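Local coordinates for protein dehydroquinate synthase (Thermus thermophilus, PDB 1UJN) that probably converts 3-deoxy-D-arabino-heptulosonate 7-phosphate to 3-dehydroquinate with NAD and a divalent zinc or cobalt ion, the second step of chorismate biosynthesis, at residues A[14-19]-A[154-159]; A[259-264]-A[331-336]; A[54-59]-A[70-75]. All blocks are in the same frame, centred on the assembly; numbering follows the deposited sequence.

How the contacts relate
Contacts 1 and 3 belong to the same mixed sheet of the N-terminal part of the chain, where NAD is predicted to bind. Contact 1 joins strands 12-17 and 151-155 toward one end of that sheet; contact 3 sets helix 67-80 against strand 55-58 at its other end. Their centres are about 24 Å apart, and contact 3 falls wholly between the two segments that contact 1 joins. Contact 2 comes later, across the chain's centre, its own centre about 39 Å from that of contact 1 and about 46 Å from that of contact 3. It packs helices 247-264 and 327-342 in the helical part that holds the predicted zinc ligands Glu173, His231 and His247.

Contact 1: residues A[14-19]-A[154-159]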
ATOM      1  N   ILE A  14      10.971  -6.829  19.052  1.00 18.86           N
ATOM      2  CA  ILE A  14      10.073  -7.975  19.132  1.00 17.60           C
ATOM      3  C   ILE A  14      10.280  -8.506  20.545  1.00 19.28           C
ATOM      4  O   ILE A  14      11.381  -8.940  20.894  1.00 19.51           O
ATOM      5  CB  ILE A  14      10.442  -9.094  18.129  1.00 19.54           C
ATOM      6  CG1 ILE A  14      10.214  -8.620  16.691  1.00 19.78           C
ATOM      7  CG2 ILE A  14       9.611 -10.341  18.427  1.00 20.23           C
ATOM      8  CD1 ILE A  14      10.730  -9.592  15.634  1.00 20.55           C
ATOM      9  N   LEU A  15       9.232  -8.449  21.360  1.00 16.87           N
ATOM     10  CA  LEU A  15       9.311  -8.929  22.740  1.00 19.11           C
ATOM     11  C   LEU A  15       8.576 -10.250  22.859  1.00 19.97           C
ATOM     12  O   LEU A  15       7.473 -10.398  22.339  1.00 19.35           O
ATOM     13  CB  LEU A  15       8.666  -7.926  23.703  1.00 19.40           C
ATOM     14  CG  LEU A  15       9.417  -6.638  24.057  1.00 20.71           C
ATOM     15  CD1 LEU A  15      10.639  -6.971  24.911  1.00 22.34           C
ATOM     16  CD2 LEU A  15       9.823  -5.919  22.779  1.00 19.12           C
ATOM     17  N   VAL A  16       9.184 -11.207  23.554  1.00 20.00           N
ATOM     18  CA  VAL A  16       8.560 -12.510  23.755  1.00 22.58           C
ATOM     19  C   VAL A  16       8.732 -12.890  25.225  1.00 22.80           C
ATOM     20  O   VAL A  16       9.853 -13.006  25.707  1.00 24.41           O
ATOM     21  CB  VAL A  16       9.226 -13.595  22.877  1.00 24.54           C
ATOM     22  CG1 VAL A  16       8.486 -14.920  23.041  1.00 24.37           C
ATOM     23  CG2 VAL A  16       9.226 -13.158  21.413  1.00 22.96           C
ATOM     24  N   GLY A  17       7.622 -13.059  25.935  1.00 24.00           N
ATOM     25  CA  GLY A  17       7.706 -13.422  27.339  1.00 25.51           C
ATOM     26  C   GLY A  17       6.411 -13.164  28.079  1.00 26.32           C
ATOM     27  O   GLY A  17       5.362 -12.986  27.462  1.00 25.93           O
ATOM     28  N   GLU A  18       6.472 -13.158  29.407  1.00 27.97           N
ATOM     29  CA  GLU A  18       5.282 -12.908  30.208  1.00 29.76           C
ATOM     30  C   GLU A  18       5.350 -11.500  30.771  1.00 28.73           C
ATOM     31  O   GLU A  18       6.284 -11.152  31.492  1.00 28.94           O
ATOM     32  CB  GLU A  18       5.169 -13.935  31.336  1.00 33.19           C
ATOM     33  CG  GLU A  18       4.870 -15.341  30.833  1.00 38.47           C
ATOM     34  CD  GLU A  18       4.723 -16.354  31.953  1.00 42.84           C
ATOM     35  OE1 GLU A  18       3.988 -16.070  32.924  1.00 43.29           O
ATOM     36  OE2 GLU A  18       5.336 -17.439  31.853  1.00 44.94           O
ATOM     37  N   GLY A  19       4.357 -10.693  30.422  1.00 28.58           N
ATOM     38  CA  GLY A  19       4.314  -9.320  30.881  1.00 28.66           C
ATOM     39  C   GLY A  19       4.855  -8.387  29.816  1.00 27.20           C
ATOM     40  O   GLY A  19       5.481  -7.380  30.129  1.00 28.04           O
ATOM     41  N   ALA A 154       4.685 -10.395  22.019  1.00 20.07           N
ATOM     42  CA  ALA A 154       4.147 -11.747  22.163  1.00 20.75           C
ATOM     43  C   ALA A 154       4.014 -12.158  23.618  1.00 21.97           C
ATOM     44  O   ALA A 154       4.995 -12.542  24.261  1.00 21.45           O
ATOM     45  CB  ALA A 154       5.042 -12.744  21.423  1.00 19.23           C
ATOM     46  N   GLU A 155       2.790 -12.068  24.123  1.00 22.17           N
ATOM     47  CA  GLU A 155       2.473 -12.421  25.499  1.00 23.45           C
ATOM     48  C   GLU A 155       2.238 -13.921  25.543  1.00 23.59           C
ATOM     49  O   GLU A 155       1.212 -14.403  25.074  1.00 24.71           O
ATOM     50  CB  GLU A 155       1.210 -11.684  25.940  1.00 25.32           C
ATOM     51  CG  GLU A 155       0.720 -12.062  27.325  1.00 28.69           C
ATOM     52  CD  GLU A 155       1.810 -11.962  28.363  1.00 29.88           C
ATOM     53  OE1 GLU A 155       2.369 -10.856  28.542  1.00 29.42           O
ATOM     54  OE2 GLU A 155       2.114 -12.995  28.997  1.00 31.94           O
ATOM     55  N   LEU A 156       3.188 -14.654  26.109  1.00 27.13           N
ATOM     56  CA  LEU A 156       3.074 -16.105  26.177  1.00 29.09           C
ATOM     57  C   LEU A 156       1.852 -16.584  26.965  1.00 28.97           C
ATOM     58  O   LEU A 156       1.326 -17.659  26.698  1.00 29.30           O
ATOM     59  CB  LEU A 156       4.367 -16.695  26.755  1.00 31.02           C
ATOM     60  CG  LEU A 156       5.608 -16.332  25.926  1.00 32.02           C
ATOM     61  CD1 LEU A 156       6.857 -16.938  26.549  1.00 34.44           C
ATOM     62  CD2 LEU A 156       5.434 -16.831  24.496  1.00 31.91           C
ATOM     63  N   ARG A 157       1.385 -15.788  27.921  1.00 30.04           N
ATOM     64  CA  ARG A 157       0.221 -16.207  28.679  1.00 33.39           C
ATOM     65  C   ARG A 157      -0.984 -16.364  27.762  1.00 34.80           C
ATOM     66  O   ARG A 157      -1.951 -17.046  28.073  1.00 35.55           O
ATOM     67  CB  ARG A 157      -0.065 -15.144  29.740  1.00 35.89           C
ATOM     68  CG  ARG A 157      -1.252 -15.516  30.629  1.00 42.35           C
ATOM     69  CD  ARG A 157      -1.355 -14.608  31.860  1.00 45.27           C
ATOM     70  NE  ARG A 157      -1.135 -13.208  31.488  1.00 50.63           N
ATOM     71  CZ  ARG A 157      -2.207 -12.501  31.084  1.00 51.25           C
ATOM     72  NH1 ARG A 157      -3.399 -13.069  31.040  1.00 52.78           N
ATOM     73  NH2 ARG A 157      -2.059 -11.220  30.732  1.00 52.37           N
ATOM     74  N   ALA A 158      -0.913 -15.758  26.579  1.00 33.89           N
ATOM     75  CA  ALA A 158      -1.995 -15.864  25.608  1.00 34.43           C
ATOM     76  C   ALA A 158      -2.006 -17.188  24.840  1.00 33.88           C
ATOM     77  O   ALA A 158      -3.036 -17.583  24.304  1.00 34.49           O
ATOM     78  CB  ALA A 158      -1.926 -14.691  24.628  1.00 36.74           C
ATOM     79  N   LEU A 159      -0.865 -17.870  24.788  1.00 34.14           N
ATOM     80  CA  LEU A 159      -0.763 -19.142  24.067  1.00 35.11           C
ATOM     81  C   LEU A 159      -1.388 -20.331  24.791  1.00 37.71           C
ATOM     82  O   LEU A 159      -1.579 -21.395  24.201  1.00 37.92           O
ATOM     83  CB  LEU A 159       0.703 -19.476  23.790  1.00 33.67           C
ATOM     84  CG  LEU A 159       1.519 -18.536  22.909  1.00 31.70           C
ATOM     85  CD1 LEU A 159       2.965 -19.006  22.875  1.00 29.40           C
ATOM     86  CD2 LEU A 159       0.924 -18.503  21.515  1.00 29.71           C
TER
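Glu155 OE1 is gripped twice by the turn that follows strand 12-17: Gly19 N reaches its syn lone pair at 2.7 Å, and Val20 N gives it a second hydrogen bond. The other carboxylate oxygen, OE2, is met on its anti side by Arg157 N at 3.1 Å, so three backbone N-H groups converge on one carboxylate. The side chain gets there by leaving the backbone with CG anti to N (chi1 175°) and then bending at chi2. OE2 also lies 3.4 Å from Glu18 CA, and the two glutamate side chains cross at about a right angle.

Behind this turn the two strands run parallel as neighbours in the mixed sheet of the N-terminal, Rossmann-like domain. Ala154 N bonds to Leu15 O at 2.8 Å, and Gly17 N in turn to Ala154 O. Leu156 N to Gly17 O, at 3.1 Å, is the last of the three bonds, and the chain turns off after it.

On the face that carries Val16 and Ala154, Val16 CG1 touches Leu156 CD2 at 3.9 Å, while Leu156 CD1 rests on Gly17 CA at 3.7 Å. Leu156 is backed by Leu203 of helix 199-216. Gly17 has a backbone shape (phi 163°, psi -165°) open in practice to glycine alone, since any side chain would collide with the preceding carbonyl.

With three N-H donors and no cationic group of the two segments in contact with it, the Glu155 carboxylate would be stabilised as an anion mainly by backbone dipoles. Its bonds tie the turn after strand 12-17 to the bend after strand 151-155; the Glu155 side chain lies near that of Thr118, predicted to bind NAD.

Contact 2: residues A[259-264]-A[331-336]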
ATOM      1  N   ALA A 259      13.431 -33.383   2.426  1.00 22.40           N
ATOM      2  CA  ALA A 259      14.437 -34.271   2.987  1.00 23.58           C
ATOM      3  C   ALA A 259      14.742 -35.412   2.016  1.00 24.63           C
ATOM      4  O   ALA A 259      15.896 -35.815   1.870  1.00 25.99           O
ATOM      5  CB  ALA A 259      13.956 -34.827   4.323  1.00 25.49           C
ATOM      6  N   LEU A 260      13.712 -35.931   1.350  1.00 24.14           N
ATOM      7  CA  LEU A 260      13.913 -37.023   0.399  1.00 26.34           C
ATOM      8  C   LEU A 260      14.665 -36.539  -0.843  1.00 26.98           C
ATOM      9  O   LEU A 260      15.472 -37.275  -1.417  1.00 26.86           O
ATOM     10  CB  LEU A 260      12.567 -37.651   0.017  1.00 24.40           C
ATOM     11  CG  LEU A 260      11.930 -38.399   1.195  1.00 26.14           C
ATOM     12  CD1 LEU A 260      10.478 -38.733   0.888  1.00 25.25           C
ATOM     13  CD2 LEU A 260      12.740 -39.672   1.492  1.00 28.66           C
ATOM     14  N   LEU A 261      14.407 -35.304  -1.257  1.00 26.70           N
ATOM     15  CA  LEU A 261      15.109 -34.741  -2.407  1.00 29.15           C
ATOM     16  C   LEU A 261      16.586 -34.600  -2.041  1.00 29.45           C
ATOM     17  O   LEU A 261      17.475 -34.894  -2.846  1.00 30.11           O
ATOM     18  CB  LEU A 261      14.542 -33.367  -2.761  1.00 30.73           C
ATOM     19  CG  LEU A 261      13.092 -33.322  -3.240  1.00 29.90           C
ATOM     20  CD1 LEU A 261      12.652 -31.882  -3.411  1.00 32.80           C
ATOM     21  CD2 LEU A 261      12.964 -34.088  -4.550  1.00 35.27           C
ATOM     22  N   GLY A 262      16.839 -34.146  -0.818  1.00 28.25           N
ATOM     23  CA  GLY A 262      18.207 -33.975  -0.363  1.00 28.29           C
ATOM     24  C   GLY A 262      18.952 -35.295  -0.322  1.00 29.95           C
ATOM     25  O   GLY A 262      20.118 -35.375  -0.707  1.00 29.77           O
ATOM     26  N   ARG A 263      18.275 -36.340   0.140  1.00 29.85           N
ATOM     27  CA  ARG A 263      18.891 -37.658   0.229  1.00 32.78           C
ATOM     28  C   ARG A 263      19.282 -38.164  -1.154  1.00 34.02           C
ATOM     29  O   ARG A 263      20.383 -38.684  -1.348  1.00 33.37           O
ATOM     30  CB  ARG A 263      17.929 -38.648   0.884  1.00 35.35           C
ATOM     31  CG  ARG A 263      18.560 -39.985   1.237  1.00 39.61           C
ATOM     32  CD  ARG A 263      17.515 -40.970   1.736  1.00 42.23           C
ATOM     33  NE  ARG A 263      16.579 -41.350   0.680  1.00 45.65           N
ATOM     34  CZ  ARG A 263      15.528 -42.149   0.859  1.00 46.08           C
ATOM     35  NH1 ARG A 263      15.269 -42.658   2.059  1.00 47.55           N
ATOM     36  NH2 ARG A 263      14.736 -42.439  -0.165  1.00 45.23           N
ATOM     37  N   ALA A 264      18.376 -38.002  -2.113  1.00 34.05           N
ATOM     38  CA  ALA A 264      18.614 -38.446  -3.481  1.00 35.37           C
ATOM     39  C   ALA A 264      19.788 -37.720  -4.132  1.00 36.70           C
ATOM     40  O   ALA A 264      20.451 -38.270  -5.015  1.00 35.84           O
ATOM     41  CB  ALA A 264      17.361 -38.246  -4.314  1.00 33.88           C
ATOM     42  N   ARG A 331       9.730 -37.528  -9.324  1.00 35.38           N
ATOM     43  CA  ARG A 331       8.817 -38.648  -9.395  1.00 36.98           C
ATOM     44  C   ARG A 331       9.239 -39.723  -8.407  1.00 36.91           C
ATOM     45  O   ARG A 331       8.433 -40.283  -7.676  1.00 37.11           O
ATOM     46  CB  ARG A 331       8.853 -39.205 -10.819  1.00 39.38           C
ATOM     47  CG  ARG A 331       7.655 -40.104 -11.121  1.00 44.31           C
ATOM     48  CD  ARG A 331       7.660 -40.602 -12.571  1.00 47.35           C
ATOM     49  NE  ARG A 331       7.095 -39.588 -13.466  1.00 51.14           N
ATOM     50  CZ  ARG A 331       5.766 -39.621 -13.675  1.00 51.89           C
ATOM     51  NH1 ARG A 331       5.023 -40.540 -13.082  1.00 53.47           N
ATOM     52  NH2 ARG A 331       5.200 -38.712 -14.475  1.00 53.31           N
ATOM     53  N   GLU A 332      10.538 -40.004  -8.390  1.00 37.03           N
ATOM     54  CA  GLU A 332      11.120 -40.999  -7.496  1.00 37.18           C
ATOM     55  C   GLU A 332      10.900 -40.604  -6.036  1.00 34.22           C
ATOM     56  O   GLU A 332      10.496 -41.422  -5.214  1.00 32.68           O
ATOM     57  CB  GLU A 332      12.623 -41.110  -7.771  1.00 41.27           C
ATOM     58  CG  GLU A 332      13.378 -42.075  -6.873  1.00 47.72           C
ATOM     59  CD  GLU A 332      13.365 -43.502  -7.394  1.00 51.83           C
ATOM     60  OE1 GLU A 332      13.779 -43.715  -8.557  1.00 53.11           O
ATOM     61  OE2 GLU A 332      12.950 -44.409  -6.640  1.00 52.34           O
ATOM     62  N   ALA A 333      11.180 -39.344  -5.724  1.00 32.34           N
ATOM     63  CA  ALA A 333      11.027 -38.841  -4.362  1.00 30.55           C
ATOM     64  C   ALA A 333       9.570 -38.862  -3.914  1.00 29.77           C
ATOM     65  O   ALA A 333       9.278 -39.168  -2.760  1.00 30.72           O
ATOM     66  CB  ALA A 333      11.579 -37.427  -4.265  1.00 29.32           C
ATOM     67  N   PHE A 334       8.656 -38.530  -4.821  1.00 29.86           N
ATOM     68  CA  PHE A 334       7.240 -38.520  -4.476  1.00 31.80           C
ATOM     69  C   PHE A 334       6.788 -39.933  -4.122  1.00 32.45           C
ATOM     70  O   PHE A 334       6.028 -40.132  -3.175  1.00 30.65           O
ATOM     71  CB  PHE A 334       6.400 -37.982  -5.635  1.00 32.53           C
ATOM     72  CG  PHE A 334       4.976 -37.673  -5.257  1.00 34.92           C
ATOM     73  CD1 PHE A 334       4.692 -36.656  -4.347  1.00 34.22           C
ATOM     74  CD2 PHE A 334       3.923 -38.403  -5.795  1.00 36.71           C
ATOM     75  CE1 PHE A 334       3.380 -36.372  -3.980  1.00 35.51           C
ATOM     76  CE2 PHE A 334       2.601 -38.128  -5.433  1.00 37.54           C
ATOM     77  CZ  PHE A 334       2.329 -37.109  -4.523  1.00 36.36           C
ATOM     78  N   ALA A 335       7.266 -40.915  -4.885  1.00 32.39           N
ATOM     79  CA  ALA A 335       6.912 -42.305  -4.631  1.00 33.39           C
ATOM     80  C   ALA A 335       7.415 -42.720  -3.250  1.00 32.39           C
ATOM     81  O   ALA A 335       6.696 -43.374  -2.490  1.00 32.48           O
ATOM     82  CB  ALA A 335       7.515 -43.207  -5.708  1.00 36.19           C
ATOM     83  N   ALA A 336       8.649 -42.342  -2.924  1.00 31.56           N
ATOM     84  CA  ALA A 336       9.215 -42.681  -1.620  1.00 29.19           C
ATOM     85  C   ALA A 336       8.476 -41.915  -0.530  1.00 29.25           C
ATOM     86  O   ALA A 336       8.256 -42.429   0.568  1.00 30.05           O
ATOM     87  CB  ALA A 336      10.690 -42.341  -1.582  1.00 28.34           C
TER
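Leu260 and Leu261 of helix 247-264 pack against Ala333 and Ala336 of helix 327-342, a helix-helix contact in the largely helical C-terminal part of dehydroquinate synthase. The axes of the two short segments approach to 9.3 Å and their directions are 126° apart. The helices therefore run more against each other than together, but are well away from antiparallel. Helix 247-264 also carries, at its start, His247, a predicted zinc ligand.

The apolar contacts come first. Leu261 and Ala333 meet most closely, CD2 on CB at 3.6 Å: the Leu261 CB does not itself point at the other helix, but the CD2 branch swings over to the alanine methyl. Ala333 CB is also 4.4 Å from Leu260 CB, so two consecutive leucines share one small residue. Leu260 does more with its tip. Chi1 of -68° sets CG beside the backbone N; from there CD1 lies against the next turn of the facing helix, 3.9 Å from Ala333 O and 4.0 Å from Ala336 C. Small alanines at this place let the Leu260 methyl approach main-chain atoms. Around these contacts, Leu260 also touches Leu271 of helix 271-281 and Trp337 beyond the second segment, while Leu261 reaches Leu325, Leu329 and Leu330.

The polar side is slight, and the two segments are held here by packing alone. At the exposed margin Arg263 NH2 comes within 4.3 Å of Ala336 CB, an oblique approach. Within the two segments, the opposite charge near it, Glu332 OE2, stays 7.0 Å from Arg263 NH2, too far for a salt bridge. The Arg263 guanidinium instead lies against its own helix, with Leu260 CD2 placed 3.7 Å above the plane and over its centre.

Contact 3: residues A[54-59]-A[70-75]; sequences HLLGLP and YGKVLS
Leu56 and Leu58 meet Lys72 and Val73 through aliphatic groups and one ammonium, without a ring in between. The ring of the helix segment, Tyr70, lies on the far side of the helix from the strand. Leu74 CD1 sits 3.3 Å above one of its faces, offset toward the rim. Phe102 stacks with the Tyr70 ring, and Tyr70 OH is hydrogen-bonded to Thr106 OG1.

Val73 offers one methyl, CG2, to both leucines. Leu58 CD1 comes to 4.0 Å from it, and Leu56 CD2 to 4.2 Å. Leu58 reaches deeper into the domain, where Leu34, Val69 and Leu99 also touch it; Leu56 is partly exposed and is flanked by Leu34 and Trp76.

Strand 55-58 is the outermost strand on this side of the mixed sheet, next to strand 31-36. Helix 67-80 runs back along it, the segment directions 169° apart and the axes 10.8 Å from each other at closest, before the chain enters strand 87-92 on the other side of strand 31-36. This is a beta-alpha-beta crossover of the Rossmann-like N-terminal domain, with one strand skipped. Other parts of the helix meet the second subunit: Ser75 OG is hydrogen-bonded to Glu138 of that chain, and Tyr70 and Leu74 pack on its Val143.

Lys72 lies over the exposed side of the pair. Its chain starts with CG anti to the backbone N (chi1 -169°), then bends at chi3 and chi4, and runs alongside Leu58 the other way, NZ ending 3.7 Å from Leu58 CD2. The ammonium is also 4.0 Å from Leu56 CD1. Its polar link to the strand is a water that accepts from Lys72 NZ at 2.8 Å and donates to Gly57 O at 3.1 Å.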
ATOM      1  N   HIS A  54     -11.188   2.551  21.434  1.00 26.29           N
ATOM      2  CA  HIS A  54     -11.884   2.030  20.260  1.00 25.93           C
ATOM      3  C   HIS A  54     -11.429   0.609  19.953  1.00 25.86           C
ATOM      4  O   HIS A  54     -10.273   0.390  19.590  1.00 22.74           O
ATOM      5  CB  HIS A  54     -11.609   2.926  19.053  1.00 27.58           C
ATOM      6  CG  HIS A  54     -11.891   4.373  19.300  1.00 28.69           C
ATOM      7  ND1 HIS A  54     -13.131   4.834  19.688  1.00 29.92           N
ATOM      8  CD2 HIS A  54     -11.090   5.463  19.229  1.00 30.47           C
ATOM      9  CE1 HIS A  54     -13.081   6.145  19.847  1.00 30.12           C
ATOM     10  NE2 HIS A  54     -11.854   6.551  19.574  1.00 30.68           N
ATOM     11  N   LEU A  55     -12.342  -0.349  20.099  1.00 23.56           N
ATOM     12  CA  LEU A  55     -12.026  -1.754  19.843  1.00 24.46           C
ATOM     13  C   LEU A  55     -13.028  -2.405  18.907  1.00 24.65           C
ATOM     14  O   LEU A  55     -14.225  -2.147  18.999  1.00 24.60           O
ATOM     15  CB  LEU A  55     -12.005  -2.552  21.149  1.00 27.48           C
ATOM     16  CG  LEU A  55     -10.924  -2.285  22.198  1.00 30.76           C
ATOM     17  CD1 LEU A  55     -11.215  -0.990  22.936  1.00 31.97           C
ATOM     18  CD2 LEU A  55     -10.894  -3.454  23.174  1.00 30.92           C
ATOM     19  N   LEU A  56     -12.532  -3.261  18.017  1.00 22.65           N
ATOM     20  CA  LEU A  56     -13.380  -3.972  17.068  1.00 23.77           C
ATOM     21  C   LEU A  56     -12.946  -5.428  17.027  1.00 25.67           C
ATOM     22  O   LEU A  56     -11.774  -5.730  16.752  1.00 22.43           O
ATOM     23  CB  LEU A  56     -13.264  -3.365  15.663  1.00 25.73           C
ATOM     24  CG  LEU A  56     -14.066  -4.101  14.579  1.00 27.04           C
ATOM     25  CD1 LEU A  56     -15.564  -3.977  14.876  1.00 29.49           C
ATOM     26  CD2 LEU A  56     -13.754  -3.526  13.206  1.00 26.71           C
ATOM     27  N   GLY A  57     -13.890  -6.322  17.316  1.00 24.07           N
ATOM     28  CA  GLY A  57     -13.607  -7.746  17.314  1.00 25.98           C
ATOM     29  C   GLY A  57     -13.988  -8.377  15.990  1.00 26.42           C
ATOM     30  O   GLY A  57     -14.971  -7.986  15.363  1.00 28.66           O
ATOM     31  N   LEU A  58     -13.201  -9.353  15.560  1.00 27.54           N
ATOM     32  CA  LEU A  58     -13.453 -10.023  14.299  1.00 28.79           C
ATOM     33  C   LEU A  58     -13.210 -11.513  14.434  1.00 30.04           C
ATOM     34  O   LEU A  58     -12.435 -11.952  15.282  1.00 27.17           O
ATOM     35  CB  LEU A  58     -12.515  -9.487  13.215  1.00 31.44           C
ATOM     36  CG  LEU A  58     -12.494  -8.004  12.858  1.00 32.84           C
ATOM     37  CD1 LEU A  58     -11.352  -7.752  11.888  1.00 35.87           C
ATOM     38  CD2 LEU A  58     -13.816  -7.590  12.250  1.00 35.40           C
ATOM     39  N   PRO A  59     -13.899 -12.317  13.616  1.00 31.71           N
ATOM     40  CA  PRO A  59     -13.668 -13.757  13.712  1.00 32.26           C
ATOM     41  C   PRO A  59     -12.323 -14.000  13.035  1.00 32.19           C
ATOM     42  O   PRO A  59     -12.027 -13.382  12.011  1.00 33.56           O
ATOM     43  CB  PRO A  59     -14.824 -14.353  12.907  1.00 31.94           C
ATOM     44  CG  PRO A  59     -15.912 -13.328  13.065  1.00 34.36           C
ATOM     45  CD  PRO A  59     -15.146 -12.033  12.885  1.00 33.21           C
ATOM     46  N   TYR A  70     -12.026  -5.955   5.029  1.00 24.03           N
ATOM     47  CA  TYR A  70     -11.063  -4.874   4.840  1.00 22.07           C
ATOM     48  C   TYR A  70     -11.819  -3.543   4.774  1.00 22.47           C
ATOM     49  O   TYR A  70     -11.483  -2.578   5.470  1.00 21.02           O
ATOM     50  CB  TYR A  70     -10.285  -5.134   3.542  1.00 20.69           C
ATOM     51  CG  TYR A  70      -9.393  -4.008   3.046  1.00 18.91           C
ATOM     52  CD1 TYR A  70      -8.265  -3.605   3.765  1.00 21.00           C
ATOM     53  CD2 TYR A  70      -9.658  -3.376   1.835  1.00 22.13           C
ATOM     54  CE1 TYR A  70      -7.423  -2.593   3.278  1.00 20.45           C
ATOM     55  CE2 TYR A  70      -8.819  -2.362   1.335  1.00 20.67           C
ATOM     56  CZ  TYR A  70      -7.709  -1.980   2.061  1.00 21.32           C
ATOM     57  OH  TYR A  70      -6.888  -0.987   1.566  1.00 20.74           O
ATOM     58  N   GLY A  71     -12.852  -3.503   3.940  1.00 23.38           N
ATOM     59  CA  GLY A  71     -13.641  -2.298   3.805  1.00 23.22           C
ATOM     60  C   GLY A  71     -14.343  -1.935   5.096  1.00 24.59           C
ATOM     61  O   GLY A  71     -14.443  -0.762   5.443  1.00 22.45           O
ATOM     62  N   LYS A  72     -14.826  -2.947   5.811  1.00 24.76           N
ATOM     63  CA  LYS A  72     -15.525  -2.729   7.074  1.00 26.60           C
ATOM     64  C   LYS A  72     -14.607  -2.090   8.110  1.00 24.62           C
ATOM     65  O   LYS A  72     -14.987  -1.130   8.775  1.00 23.90           O
ATOM     66  CB  LYS A  72     -16.066  -4.051   7.626  1.00 28.60           C
ATOM     67  CG  LYS A  72     -17.030  -3.872   8.794  1.00 34.56           C
ATOM     68  CD  LYS A  72     -17.679  -5.195   9.189  1.00 38.39           C
ATOM     69  CE  LYS A  72     -16.745  -6.043  10.031  1.00 39.38           C
ATOM     70  NZ  LYS A  72     -16.796  -5.631  11.463  1.00 42.26           N
ATOM     71  N   VAL A  73     -13.396  -2.622   8.242  1.00 22.66           N
ATOM     72  CA  VAL A  73     -12.449  -2.079   9.210  1.00 21.64           C
ATOM     73  C   VAL A  73     -12.067  -0.647   8.849  1.00 20.92           C
ATOM     74  O   VAL A  73     -12.013   0.223   9.714  1.00 21.94           O
ATOM     75  CB  VAL A  73     -11.176  -2.956   9.307  1.00 20.86           C
ATOM     76  CG1 VAL A  73     -10.220  -2.373  10.350  1.00 23.23           C
ATOM     77  CG2 VAL A  73     -11.561  -4.387   9.687  1.00 21.59           C
ATOM     78  N   LEU A  74     -11.804  -0.392   7.571  1.00 21.12           N
ATOM     79  CA  LEU A  74     -11.446   0.959   7.148  1.00 20.64           C
ATOM     80  C   LEU A  74     -12.556   1.971   7.467  1.00 21.37           C
ATOM     81  O   LEU A  74     -12.290   3.059   7.975  1.00 20.98           O
ATOM     82  CB  LEU A  74     -11.126   0.970   5.650  1.00 20.07           C
ATOM     83  CG  LEU A  74      -9.827   0.257   5.255  1.00 18.77           C
ATOM     84  CD1 LEU A  74      -9.824   0.005   3.753  1.00 19.43           C
ATOM     85  CD2 LEU A  74      -8.615   1.102   5.661  1.00 20.82           C
ATOM     86  N   SER A  75     -13.801   1.617   7.170  1.00 23.73           N
ATOM     87  CA  SER A  75     -14.911   2.523   7.450  1.00 24.62           C
ATOM     88  C   SER A  75     -15.087   2.720   8.950  1.00 25.10           C
ATOM     89  O   SER A  75     -15.500   3.789   9.404  1.00 26.50           O
ATOM     90  CB  SER A  75     -16.201   1.987   6.831  1.00 24.51           C
ATOM     91  OG  SER A  75     -16.188   2.179   5.425  1.00 28.11           O
TER
HETATM   92  O   HOH W   1     -17.403  -6.713  13.981  1.00 45.69           O